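PDB 5HGC: serpin from Taeniopygia guttata, which probably inhibits serine proteases, as a member of the serpin family, and binds a cortisol-type steroid and an amino sugar at separate sites. Local coordinates for residues L65-T70 against K75-G80; T44-L49 against S59-G64; P13-F18 against E79-L84. All blocks are in the same frame, centred on the assembly; numbering follows the deposited sequence. Where two conformers were deposited one is given.

Contact 1: residues L65-T70 against K75-G80. With BDG (2,6-diamino-2,6-dideoxy-alpha-D-glucopyranose), chain F.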
loop_
_atom_site.group_PDB
_atom_site.type_symbol
_atom_site.label_atom_id
_atom_site.label_comp_id
_atom_site.label_asym_id
_atom_site.label_seq_id
_atom_site.Cartn_x
_atom_site.Cartn_y
_atom_site.Cartn_z
ATOM N N LEU A 65 11.758 -0.141 -9.594
ATOM C CA LEU A 65 10.403 0.356 -9.532
ATOM C C LEU A 65 9.549 0.025 -10.785
ATOM O O LEU A 65 8.410 0.521 -10.873
ATOM C CB LEU A 65 10.425 1.871 -9.237
ATOM C CG LEU A 65 10.845 2.271 -7.794
ATOM C CD1 LEU A 65 10.869 3.806 -7.708
ATOM C CD2 LEU A 65 10.051 1.603 -6.663
ATOM N N ALA A 66 10.108 -0.783 -11.723
ATOM C CA ALA A 66 9.500 -1.237 -13.004
ATOM C C ALA A 66 9.304 -0.144 -14.060
ATOM O O ALA A 66 8.350 -0.187 -14.844
ATOM C CB ALA A 66 8.199 -1.992 -12.770
ATOM N N PHE A 67 10.156 0.873 -14.043
ATOM C CA PHE A 67 10.228 1.814 -15.156
ATOM C C PHE A 67 11.349 1.420 -16.137
ATOM O O PHE A 67 12.457 0.995 -15.717
ATOM C CB PHE A 67 10.486 3.227 -14.648
ATOM C CG PHE A 67 9.385 3.768 -13.824
ATOM C CD1 PHE A 67 8.239 4.287 -14.434
ATOM C CD2 PHE A 67 9.469 3.753 -12.404
ATOM C CE1 PHE A 67 7.216 4.793 -13.650
ATOM C CE2 PHE A 67 8.412 4.237 -11.636
ATOM C CZ PHE A 67 7.286 4.747 -12.272
ATOM N N ASN A 68 11.081 1.587 -17.431
ATOM C CA ASN A 68 12.087 1.313 -18.442
ATOM C C ASN A 68 12.558 2.650 -18.998
ATOM O O ASN A 68 11.851 3.360 -19.747
ATOM C CB ASN A 68 11.522 0.375 -19.516
ATOM C CG ASN A 68 12.471 0.146 -20.690
ATOM O OD1 ASN A 68 13.561 0.747 -20.798
ATOM N ND2 ASN A 68 12.040 -0.727 -21.601
ATOM N N LEU A 69 13.778 2.992 -18.613
ATOM C CA LEU A 69 14.302 4.329 -18.869
ATOM C C LEU A 69 14.465 4.674 -20.339
ATOM O O LEU A 69 14.427 5.853 -20.702
ATOM C CB LEU A 69 15.590 4.542 -18.082
ATOM C CG LEU A 69 15.452 4.872 -16.587
ATOM C CD1 LEU A 69 14.201 5.702 -16.276
ATOM C CD2 LEU A 69 15.454 3.596 -15.781
ATOM N N THR A 70 14.587 3.642 -21.182
ATOM C CA THR A 70 14.627 3.825 -22.644
ATOM C C THR A 70 13.249 4.219 -23.208
ATOM O O THR A 70 13.171 4.667 -24.342
ATOM C CB THR A 70 15.253 2.620 -23.411
ATOM O OG1 THR A 70 14.414 1.463 -23.286
ATOM C CG2 THR A 70 16.682 2.286 -22.894
ATOM N N LYS A 75 12.267 12.918 -15.800
ATOM C CA LYS A 75 11.387 14.086 -15.594
ATOM C C LYS A 75 9.945 13.657 -15.417
ATOM O O LYS A 75 9.250 14.159 -14.530
ATOM C CB LYS A 75 11.429 15.090 -16.770
ATOM C CG LYS A 75 12.832 15.524 -17.204
ATOM C CD LYS A 75 13.535 14.524 -18.157
ATOM C CE LYS A 75 15.005 14.304 -17.817
ATOM N NZ LYS A 75 15.431 12.997 -18.344
ATOM N N GLU A 76 9.496 12.729 -16.261
ATOM C CA GLU A 76 8.093 12.293 -16.248
ATOM C C GLU A 76 7.708 11.458 -15.022
ATOM O O GLU A 76 6.630 11.615 -14.515
ATOM C CB GLU A 76 7.731 11.558 -17.535
ATOM C CG GLU A 76 7.741 12.445 -18.789
ATOM C CD GLU A 76 7.659 11.622 -20.078
ATOM O OE1 GLU A 76 6.611 11.707 -20.759
ATOM O OE2 GLU A 76 8.623 10.862 -20.399
ATOM N N ILE A 77 8.603 10.587 -14.571
ATOM C CA ILE A 77 8.458 9.808 -13.343
ATOM C C ILE A 77 8.222 10.758 -12.191
ATOM O O ILE A 77 7.163 10.659 -11.553
ATOM C CB ILE A 77 9.702 8.965 -13.117
ATOM C CG1 ILE A 77 9.866 7.967 -14.257
ATOM C CG2 ILE A 77 9.632 8.237 -11.803
ATOM C CD1 ILE A 77 11.152 7.179 -14.223
ATOM N N HIS A 78 9.126 11.732 -11.963
ATOM C CA HIS A 78 8.956 12.663 -10.830
ATOM C C HIS A 78 7.693 13.512 -10.998
ATOM O O HIS A 78 6.971 13.788 -10.016
ATOM C CB HIS A 78 10.194 13.528 -10.602
ATOM C CG HIS A 78 11.440 12.748 -10.318
ATOM N ND1 HIS A 78 11.565 11.900 -9.238
ATOM C CD2 HIS A 78 12.628 12.695 -10.964
ATOM C CE1 HIS A 78 12.758 11.325 -9.249
ATOM N NE2 HIS A 78 13.428 11.793 -10.284
ATOM N N GLU A 79 7.384 13.889 -12.233
ATOM C CA GLU A 79 6.160 14.664 -12.503
ATOM C C GLU A 79 4.952 13.826 -12.155
ATOM O O GLU A 79 4.007 14.323 -11.500
ATOM C CB GLU A 79 6.068 15.024 -13.964
ATOM C CG GLU A 79 6.345 16.477 -14.234
ATOM C CD GLU A 79 6.989 16.689 -15.595
ATOM O OE1 GLU A 79 6.671 15.939 -16.563
ATOM O OE2 GLU A 79 7.825 17.618 -15.684
ATOM N N GLY A 80 5.026 12.553 -12.594
ATOM C CA GLY A 80 4.041 11.523 -12.368
ATOM C C GLY A 80 3.751 11.366 -10.896
ATOM O O GLY A 80 2.560 11.456 -10.474
HETATM C C5 BDG F . 14.188 15.996 -12.710
HETATM O O5 BDG F . 15.183 15.287 -11.905
HETATM C C1 BDG F . 16.247 16.065 -11.245
HETATM O O1 BDG F . 17.032 15.231 -10.344
HETATM C C2 BDG F . 15.753 17.433 -10.636
HETATM N N2 BDG F . 16.405 17.766 -9.374
HETATM C C3 BDG F . 14.191 17.596 -10.616
HETATM O O3 BDG F . 13.737 18.876 -10.069
HETATM C C4 BDG F . 13.617 17.276 -12.039
HETATM O O4 BDG F . 12.190 17.200 -12.107
HETATM C C6 BDG F . 14.700 16.380 -14.120
HETATM N N6 BDG F . 15.522 15.348 -14.735
#
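Phe67 and Ile77 meet ring face against aliphatic chain, and Leu69 adds a smaller touch from the side. The CG1 methylene of Ile77 sits over one face of the Phe67 ring, 4.2 Å from the ring centroid and 17° off its normal, a CH-pi contact displaced a little toward the rim. Farther along the same branch, Ile77 CD1 reaches 3.9 Å from Phe67 CG, so the isoleucine spreads over the ring from CG outward, while CG2, over the same face, comes near CE2 on the far rim. Phe67 holds its ring with CG anti to the carbonyl carbon (chi1 -65°), and its side chain slides past that of Ile77 in the opposite direction. Leu69 crosses the isoleucine at about a right angle, its CD1 4.0 Å from Ile77 CD1. A beta-branched residue suits this place because its arms spread over a flat ring, and apolar side chains suit the burial of Phe67 and Ile77, with Leu69 at the margin.

The loop has its own internal ties. Asn68 OD1 accepts both Thr70 N, at 3.1 Å, and Thr70 OG1, at 2.7 Å, from one face of its carboxamide plane; the first bond makes an Asx turn. On the outer side of helix 74-89 the amino sugar rests against Lys75, whose bent chain puts CE 3.3 Å from the sugar's N6, and His78 CD2 lies 3.8 Å from its O5. His78 is held by Tyr123 and Glu74, and Asp118 hydrogen-bonds the sugar. The arrangement is a helix-loop-helix connection: a Schellman motif with Ala66 at C-prime, its positive phi turning the chain, ends helix 55-64, and the loop then packs back on helix 74-89 of the serpin fold.

Contact 2: residues T44-L49 against S59-G64; sequences TAFAML and SQILEG. Unlike the reference sequence in segment 44-49: Thr44 (reference Ala).
The Phe46 ring is met by Ile61 at its edge: the CG2 methyl of Ile61 lies near the ring plane, beside the root of the side chain and not over a face. CG2 is 4.0 Å from Phe46 CB, and closer still, 3.2 Å, to Phe46 O, so the methyl lies more closely on the helix backbone than on the side chain.

Ile61 does this with two arms. CG1 is anti to the carbonyl carbon (chi1 -68°), which leaves CG2 anti to the backbone N; CG2 addresses Phe46, and CD1, at the end of the longer arm, comes to 4.3 Å from Leu49 CB. Phe46 and Leu49 are one helical turn apart, and the branched residue spans that turn. With 6.8 Å between the CA atoms of Phe46 and Ile61, the branched side chain reaches the facing backbone, its methyl against Phe46 O, while the ring of Phe46 goes on to pack against Leu65, Phe297 and Leu169.

All three touching residues are buried. Around them, Phe46 and Leu49 both rest on Leu169 of strand 167-176, Leu49 also touches Val314, and the neighbouring faces of helix 39-52 meet Phe81 of helix 74-89 and Tyr123 of helix 113-123, which places helix 39-52 between strand 167-176 and two further helices, with helix 55-64 packed alongside it.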
loop_
_atom_site.group_PDB
_atom_site.type_symbol
_atom_site.label_atom_id
_atom_site.label_comp_id
_atom_site.label_asym_id
_atom_site.label_seq_id
_atom_site.Cartn_x
_atom_site.Cartn_y
_atom_site.Cartn_z
ATOM N N THR A 44 6.608 5.601 -4.056
ATOM C CA THR A 44 6.809 7.028 -3.934
ATOM C C THR A 44 8.055 7.336 -3.082
ATOM O O THR A 44 8.810 8.201 -3.492
ATOM C CB THR A 44 5.542 7.677 -3.379
ATOM O OG1 THR A 44 4.462 7.410 -4.281
ATOM C CG2 THR A 44 5.694 9.131 -3.267
ATOM N N ALA A 45 8.283 6.614 -1.960
ATOM C CA ALA A 45 9.425 6.864 -1.078
ATOM C C ALA A 45 10.715 6.648 -1.878
ATOM O O ALA A 45 11.602 7.511 -1.850
ATOM C CB ALA A 45 9.399 5.985 0.155
ATOM N N PHE A 46 10.778 5.567 -2.670
ATOM C CA PHE A 46 11.964 5.281 -3.487
ATOM C C PHE A 46 12.228 6.164 -4.668
ATOM O O PHE A 46 13.389 6.450 -4.958
ATOM C CB PHE A 46 12.072 3.795 -3.842
ATOM C CG PHE A 46 12.725 3.032 -2.753
ATOM C CD1 PHE A 46 11.986 2.606 -1.659
ATOM C CD2 PHE A 46 14.098 2.891 -2.741
ATOM C CE1 PHE A 46 12.628 2.014 -0.577
ATOM C CE2 PHE A 46 14.752 2.289 -1.677
ATOM C CZ PHE A 46 14.020 1.842 -0.592
ATOM N N ALA A 47 11.174 6.629 -5.328
ATOM C CA ALA A 47 11.343 7.524 -6.457
ATOM C C ALA A 47 11.958 8.803 -5.911
ATOM O O ALA A 47 12.873 9.369 -6.496
ATOM C CB ALA A 47 10.009 7.815 -7.110
ATOM N N MET A 48 11.486 9.211 -4.738
ATOM C CA MET A 48 12.032 10.343 -4.047
ATOM C C MET A 48 13.545 10.199 -3.766
ATOM O O MET A 48 14.295 11.146 -4.038
ATOM C CB MET A 48 11.216 10.550 -2.805
ATOM C CG MET A 48 11.507 11.814 -2.062
ATOM S SD MET A 48 11.778 11.279 -0.389
ATOM C CE MET A 48 13.532 10.978 -0.497
ATOM N N LEU A 49 14.013 9.038 -3.286
ATOM C CA LEU A 49 15.460 8.812 -3.216
ATOM C C LEU A 49 16.147 8.988 -4.541
ATOM O O LEU A 49 17.264 9.537 -4.617
ATOM C CB LEU A 49 15.833 7.440 -2.692
ATOM C CG LEU A 49 15.738 7.239 -1.189
ATOM C CD1 LEU A 49 16.353 5.880 -0.917
ATOM C CD2 LEU A 49 16.486 8.305 -0.397
ATOM N N SER A 59 19.651 4.376 -11.489
ATOM C CA SER A 59 19.079 3.521 -12.539
ATOM C C SER A 59 18.430 2.263 -11.931
ATOM O O SER A 59 17.342 1.869 -12.366
ATOM C CB SER A 59 20.143 3.129 -13.579
ATOM O OG SER A 59 20.908 2.009 -13.137
ATOM N N GLN A 60 19.083 1.662 -10.932
ATOM C CA GLN A 60 18.524 0.500 -10.233
ATOM C C GLN A 60 17.258 0.821 -9.449
ATOM O O GLN A 60 16.347 -0.037 -9.349
ATOM C CB GLN A 60 19.497 -0.092 -9.231
ATOM C CG GLN A 60 20.608 -0.916 -9.804
ATOM C CD GLN A 60 21.595 -1.321 -8.713
ATOM O OE1 GLN A 60 21.314 -1.205 -7.500
ATOM N NE2 GLN A 60 22.761 -1.806 -9.133
ATOM N N ILE A 61 17.218 2.020 -8.844
ATOM C CA ILE A 61 16.005 2.444 -8.115
ATOM C C ILE A 61 14.844 2.492 -9.129
ATOM O O ILE A 61 13.841 1.842 -8.942
ATOM C CB ILE A 61 16.166 3.774 -7.333
ATOM C CG1 ILE A 61 17.143 3.582 -6.162
ATOM C CG2 ILE A 61 14.830 4.178 -6.712
ATOM C CD1 ILE A 61 17.704 4.876 -5.606
ATOM N N LEU A 62 15.040 3.215 -10.228
ATOM C CA LEU A 62 13.967 3.465 -11.183
ATOM C C LEU A 62 13.562 2.179 -11.910
ATOM O O LEU A 62 12.362 1.951 -12.168
ATOM C CB LEU A 62 14.284 4.623 -12.135
ATOM C CG LEU A 62 14.474 5.994 -11.497
ATOM C CD1 LEU A 62 14.741 7.036 -12.571
ATOM C CD2 LEU A 62 13.232 6.414 -10.745
ATOM N N GLU A 63 14.539 1.313 -12.174
ATOM C CA GLU A 63 14.230 0.098 -12.893
ATOM C C GLU A 63 13.560 -0.893 -11.972
ATOM O O GLU A 63 12.667 -1.624 -12.369
ATOM C CB GLU A 63 15.462 -0.462 -13.574
ATOM C CG GLU A 63 15.708 0.250 -14.895
ATOM C CD GLU A 63 17.022 -0.124 -15.547
ATOM O OE1 GLU A 63 17.809 -0.890 -14.932
ATOM O OE2 GLU A 63 17.272 0.361 -16.672
ATOM N N GLY A 64 13.980 -0.895 -10.725
ATOM C CA GLY A 64 13.447 -1.850 -9.766
ATOM C C GLY A 64 12.025 -1.442 -9.452
ATOM O O GLY A 64 11.193 -2.287 -9.101
#

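Contact 3: residues P13-F18 against E79-L84. With HCY ((11alpha,14beta)-11,17,21-trihydroxypregn-4-ene-3,20-dione), chain B.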
loop_
_atom_site.group_PDB
_atom_site.type_symbol
_atom_site.label_atom_id
_atom_site.label_comp_id
_atom_site.label_asym_id
_atom_site.label_seq_id
_atom_site.Cartn_x
_atom_site.Cartn_y
_atom_site.Cartn_z
ATOM N N PRO A 13 0.963 1.483 -15.502
ATOM C CA PRO A 13 1.392 0.070 -15.591
ATOM C C PRO A 13 2.637 -0.226 -14.755
ATOM O O PRO A 13 2.756 -1.308 -14.134
ATOM C CB PRO A 13 1.678 -0.151 -17.082
ATOM C CG PRO A 13 1.329 1.122 -17.770
ATOM C CD PRO A 13 1.141 2.218 -16.773
ATOM N N ASN A 14 3.559 0.730 -14.714
ATOM C CA ASN A 14 4.830 0.510 -14.010
ATOM C C ASN A 14 4.552 0.350 -12.516
ATOM O O ASN A 14 5.000 -0.603 -11.914
ATOM C CB ASN A 14 5.749 1.695 -14.273
ATOM C CG ASN A 14 5.840 2.043 -15.748
ATOM O OD1 ASN A 14 5.067 2.847 -16.286
ATOM N ND2 ASN A 14 6.776 1.410 -16.412
ATOM N N ASN A 15 3.768 1.257 -11.932
ATOM C CA ASN A 15 3.387 1.145 -10.519
ATOM C C ASN A 15 2.649 -0.163 -10.189
ATOM O O ASN A 15 2.960 -0.793 -9.177
ATOM C CB ASN A 15 2.646 2.404 -10.033
ATOM C CG ASN A 15 3.587 3.640 -9.911
ATOM O OD1 ASN A 15 4.837 3.530 -9.964
ATOM N ND2 ASN A 15 2.992 4.814 -9.753
ATOM N N ALA A 16 1.783 -0.624 -11.089
ATOM C CA ALA A 16 1.067 -1.900 -10.861
ATOM C C ALA A 16 1.983 -3.081 -10.929
ATOM O O ALA A 16 1.939 -3.938 -10.054
ATOM C CB ALA A 16 -0.111 -2.058 -11.814
ATOM N N ASP A 17 2.873 -3.108 -11.922
ATOM C CA ASP A 17 3.929 -4.165 -11.984
ATOM C C ASP A 17 4.716 -4.227 -10.708
ATOM O O ASP A 17 4.880 -5.298 -10.132
ATOM C CB ASP A 17 4.882 -3.958 -13.157
ATOM C CG ASP A 17 4.211 -4.151 -14.529
ATOM O OD1 ASP A 17 3.192 -4.887 -14.660
ATOM O OD2 ASP A 17 4.733 -3.580 -15.509
ATOM N N PHE A 18 5.188 -3.080 -10.241
ATOM C CA PHE A 18 6.011 -3.057 -9.037
ATOM C C PHE A 18 5.173 -3.607 -7.876
ATOM O O PHE A 18 5.658 -4.452 -7.102
ATOM C CB PHE A 18 6.596 -1.620 -8.710
ATOM C CG PHE A 18 7.173 -1.518 -7.312
ATOM C CD1 PHE A 18 8.417 -2.099 -7.008
ATOM C CD2 PHE A 18 6.431 -0.965 -6.285
ATOM C CE1 PHE A 18 8.915 -2.103 -5.702
ATOM C CE2 PHE A 18 6.921 -0.950 -4.968
ATOM C CZ PHE A 18 8.172 -1.518 -4.670
ATOM N N GLU A 79 7.384 13.889 -12.233
ATOM C CA GLU A 79 6.160 14.664 -12.503
ATOM C C GLU A 79 4.952 13.826 -12.155
ATOM O O GLU A 79 4.007 14.323 -11.500
ATOM C CB GLU A 79 6.068 15.024 -13.964
ATOM C CG GLU A 79 6.345 16.477 -14.234
ATOM C CD GLU A 79 6.989 16.689 -15.595
ATOM O OE1 GLU A 79 6.671 15.939 -16.563
ATOM O OE2 GLU A 79 7.825 17.618 -15.684
ATOM N N GLY A 80 5.026 12.553 -12.594
ATOM C CA GLY A 80 4.041 11.523 -12.368
ATOM C C GLY A 80 3.751 11.366 -10.896
ATOM O O GLY A 80 2.560 11.456 -10.474
ATOM N N PHE A 81 4.822 11.150 -10.106
ATOM C CA PHE A 81 4.638 10.900 -8.698
ATOM C C PHE A 81 4.218 12.170 -7.992
ATOM O O PHE A 81 3.439 12.098 -7.054
ATOM C CB PHE A 81 5.890 10.346 -8.051
ATOM C CG PHE A 81 6.100 8.904 -8.297
ATOM C CD1 PHE A 81 5.232 7.938 -7.708
ATOM C CD2 PHE A 81 7.180 8.466 -9.112
ATOM C CE1 PHE A 81 5.430 6.570 -7.971
ATOM C CE2 PHE A 81 7.380 7.095 -9.353
ATOM C CZ PHE A 81 6.514 6.151 -8.774
ATOM N N HIS A 82 4.699 13.340 -8.427
ATOM C CA HIS A 82 4.155 14.539 -7.785
ATOM C C HIS A 82 2.613 14.654 -8.014
ATOM O O HIS A 82 1.793 15.084 -7.152
ATOM C CB HIS A 82 4.851 15.813 -8.271
ATOM C CG HIS A 82 4.165 17.044 -7.785
ATOM N ND1 HIS A 82 4.194 17.428 -6.458
ATOM C CD2 HIS A 82 3.326 17.902 -8.402
ATOM C CE1 HIS A 82 3.426 18.489 -6.286
ATOM N NE2 HIS A 82 2.905 18.812 -7.453
ATOM N N ASN A 83 2.208 14.312 -9.219
ATOM C CA ASN A 83 0.806 14.450 -9.560
ATOM C C ASN A 83 0.005 13.422 -8.758
ATOM O O ASN A 83 -1.052 13.748 -8.190
ATOM C CB ASN A 83 0.647 14.316 -11.070
ATOM C CG ASN A 83 -0.790 14.438 -11.557
ATOM O OD1 ASN A 83 -1.086 13.814 -12.536
ATOM N ND2 ASN A 83 -1.658 15.236 -10.912
ATOM N N LEU A 84 0.546 12.215 -8.664
ATOM C CA LEU A 84 -0.057 11.182 -7.860
ATOM C C LEU A 84 -0.203 11.562 -6.390
ATOM O O LEU A 84 -1.316 11.473 -5.860
ATOM C CB LEU A 84 0.742 9.896 -8.043
ATOM C CG LEU A 84 0.326 8.591 -7.395
ATOM C CD1 LEU A 84 -1.132 8.233 -7.762
ATOM C CD2 LEU A 84 1.321 7.600 -7.962
HETATM C C1 HCY B . -5.254 -1.853 -15.820
HETATM C C2 HCY B . -3.948 -2.191 -16.535
HETATM C C3 HCY B . -2.761 -1.506 -15.899
HETATM C C4 HCY B . -2.869 -0.897 -14.552
HETATM C C5 HCY B . -3.889 -1.234 -13.753
HETATM C C6 HCY B . -3.762 -1.005 -12.263
HETATM C C7 HCY B . -5.034 -0.315 -11.721
HETATM C C8 HCY B . -6.369 -0.862 -12.240
HETATM C C9 HCY B . -6.337 -0.965 -13.780
HETATM C C10 HCY B . -5.176 -1.846 -14.295
HETATM C C12 HCY B . -8.921 -0.420 -13.862
HETATM C C11 HCY B . -7.735 -1.218 -14.447
HETATM C C13 HCY B . -8.899 -0.407 -12.304
HETATM C C14 HCY B . -7.511 0.050 -11.848
HETATM C C15 HCY B . -7.701 0.504 -10.421
HETATM C C16 HCY B . -9.106 1.088 -10.362
HETATM C C17 HCY B . -9.809 0.684 -11.682
HETATM C C18 HCY B . -9.289 -1.774 -11.669
HETATM C C19 HCY B . -5.185 -3.304 -13.786
HETATM C C20 HCY B . -11.264 0.300 -11.485
HETATM C C21 HCY B . -12.292 0.605 -12.555
HETATM O O1 HCY B . -1.695 -1.520 -16.482
HETATM O O2 HCY B . -7.967 -2.613 -14.226
HETATM O O3 HCY B . -9.895 1.839 -12.548
HETATM O O4 HCY B . -11.630 -0.263 -10.464
HETATM O O5 HCY B . -13.135 -0.546 -12.540
#
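Asn15 touching Phe81 and Leu84 makes a small, buried helix-to-helix contact, a polar amide set among hydrocarbon groups, between helix 12-29 near the start of the chain and helix 74-89. The backbones stand well apart, with 10.0 Å between the CA atoms of Asn15 and Phe81, and the side chains come from opposite directions to bridge them.

The amide of Asn15 lies obliquely by the far end of the Phe81 ring, the two planes 35° apart. Its OD1 is 3.3 Å from Phe81 CZ, and its ND2 is 3.5 Å from Phe81 CE1, so both ends of the amide meet neighbouring ring atoms. ND2 also comes to 3.7 Å from Leu84 CD2. Leu84 carries CG opposite its backbone N (chi1 -176°), an extension that brings the methyl across to the asparagine. Thr44 and Ala47 of helix 39-52 touch the Phe81 ring, and Phe67 packs on Asn15. An alanine in place of Asn15 is likely to leave the ends of Phe81 and Leu84 without their amide partner and to open a gap between the helices.

A different side of helix 12-29 carries the steroid: Pro13 CA is 3.6 Å from its O1, and Ala16 CB is 3.8 Å from its C6. Proline fits the first turn of a helix, where no amide proton is needed for a helical bond, and the short alanine allows the steroid to come close. Asp17, on the same helix, forms a salt bridge with Lys254.

Chemically, the contact is one of van der Waals fit: a buried polar amide is held against a ring and a methyl, and neither side chain offers it a polar group, so shape and not bond direction governs how they meet.

The three contacts form one cluster, with centres 9 Å apart for contacts 1 and 2, 8 Å for contacts 1 and 3, and 11 Å for contacts 2 and 3. Helix 74-89 serves both contact 1 and contact 3. Segment 65-70 begins where the helix of contact 2 ends, and it is tied to contact 3 by a probable hydrogen bond of 2.7 Å from Asn14 ND2 to Ala66 O. Contacts 2 and 3 meet where Ala47 CB lies 3.5 Å from Phe81 CD2. The cluster lies between two ligands: segment 75-80 touches the amino sugar and segment 13-18 the steroid, while the Phe67 side chain is about 11 Å from the steroid.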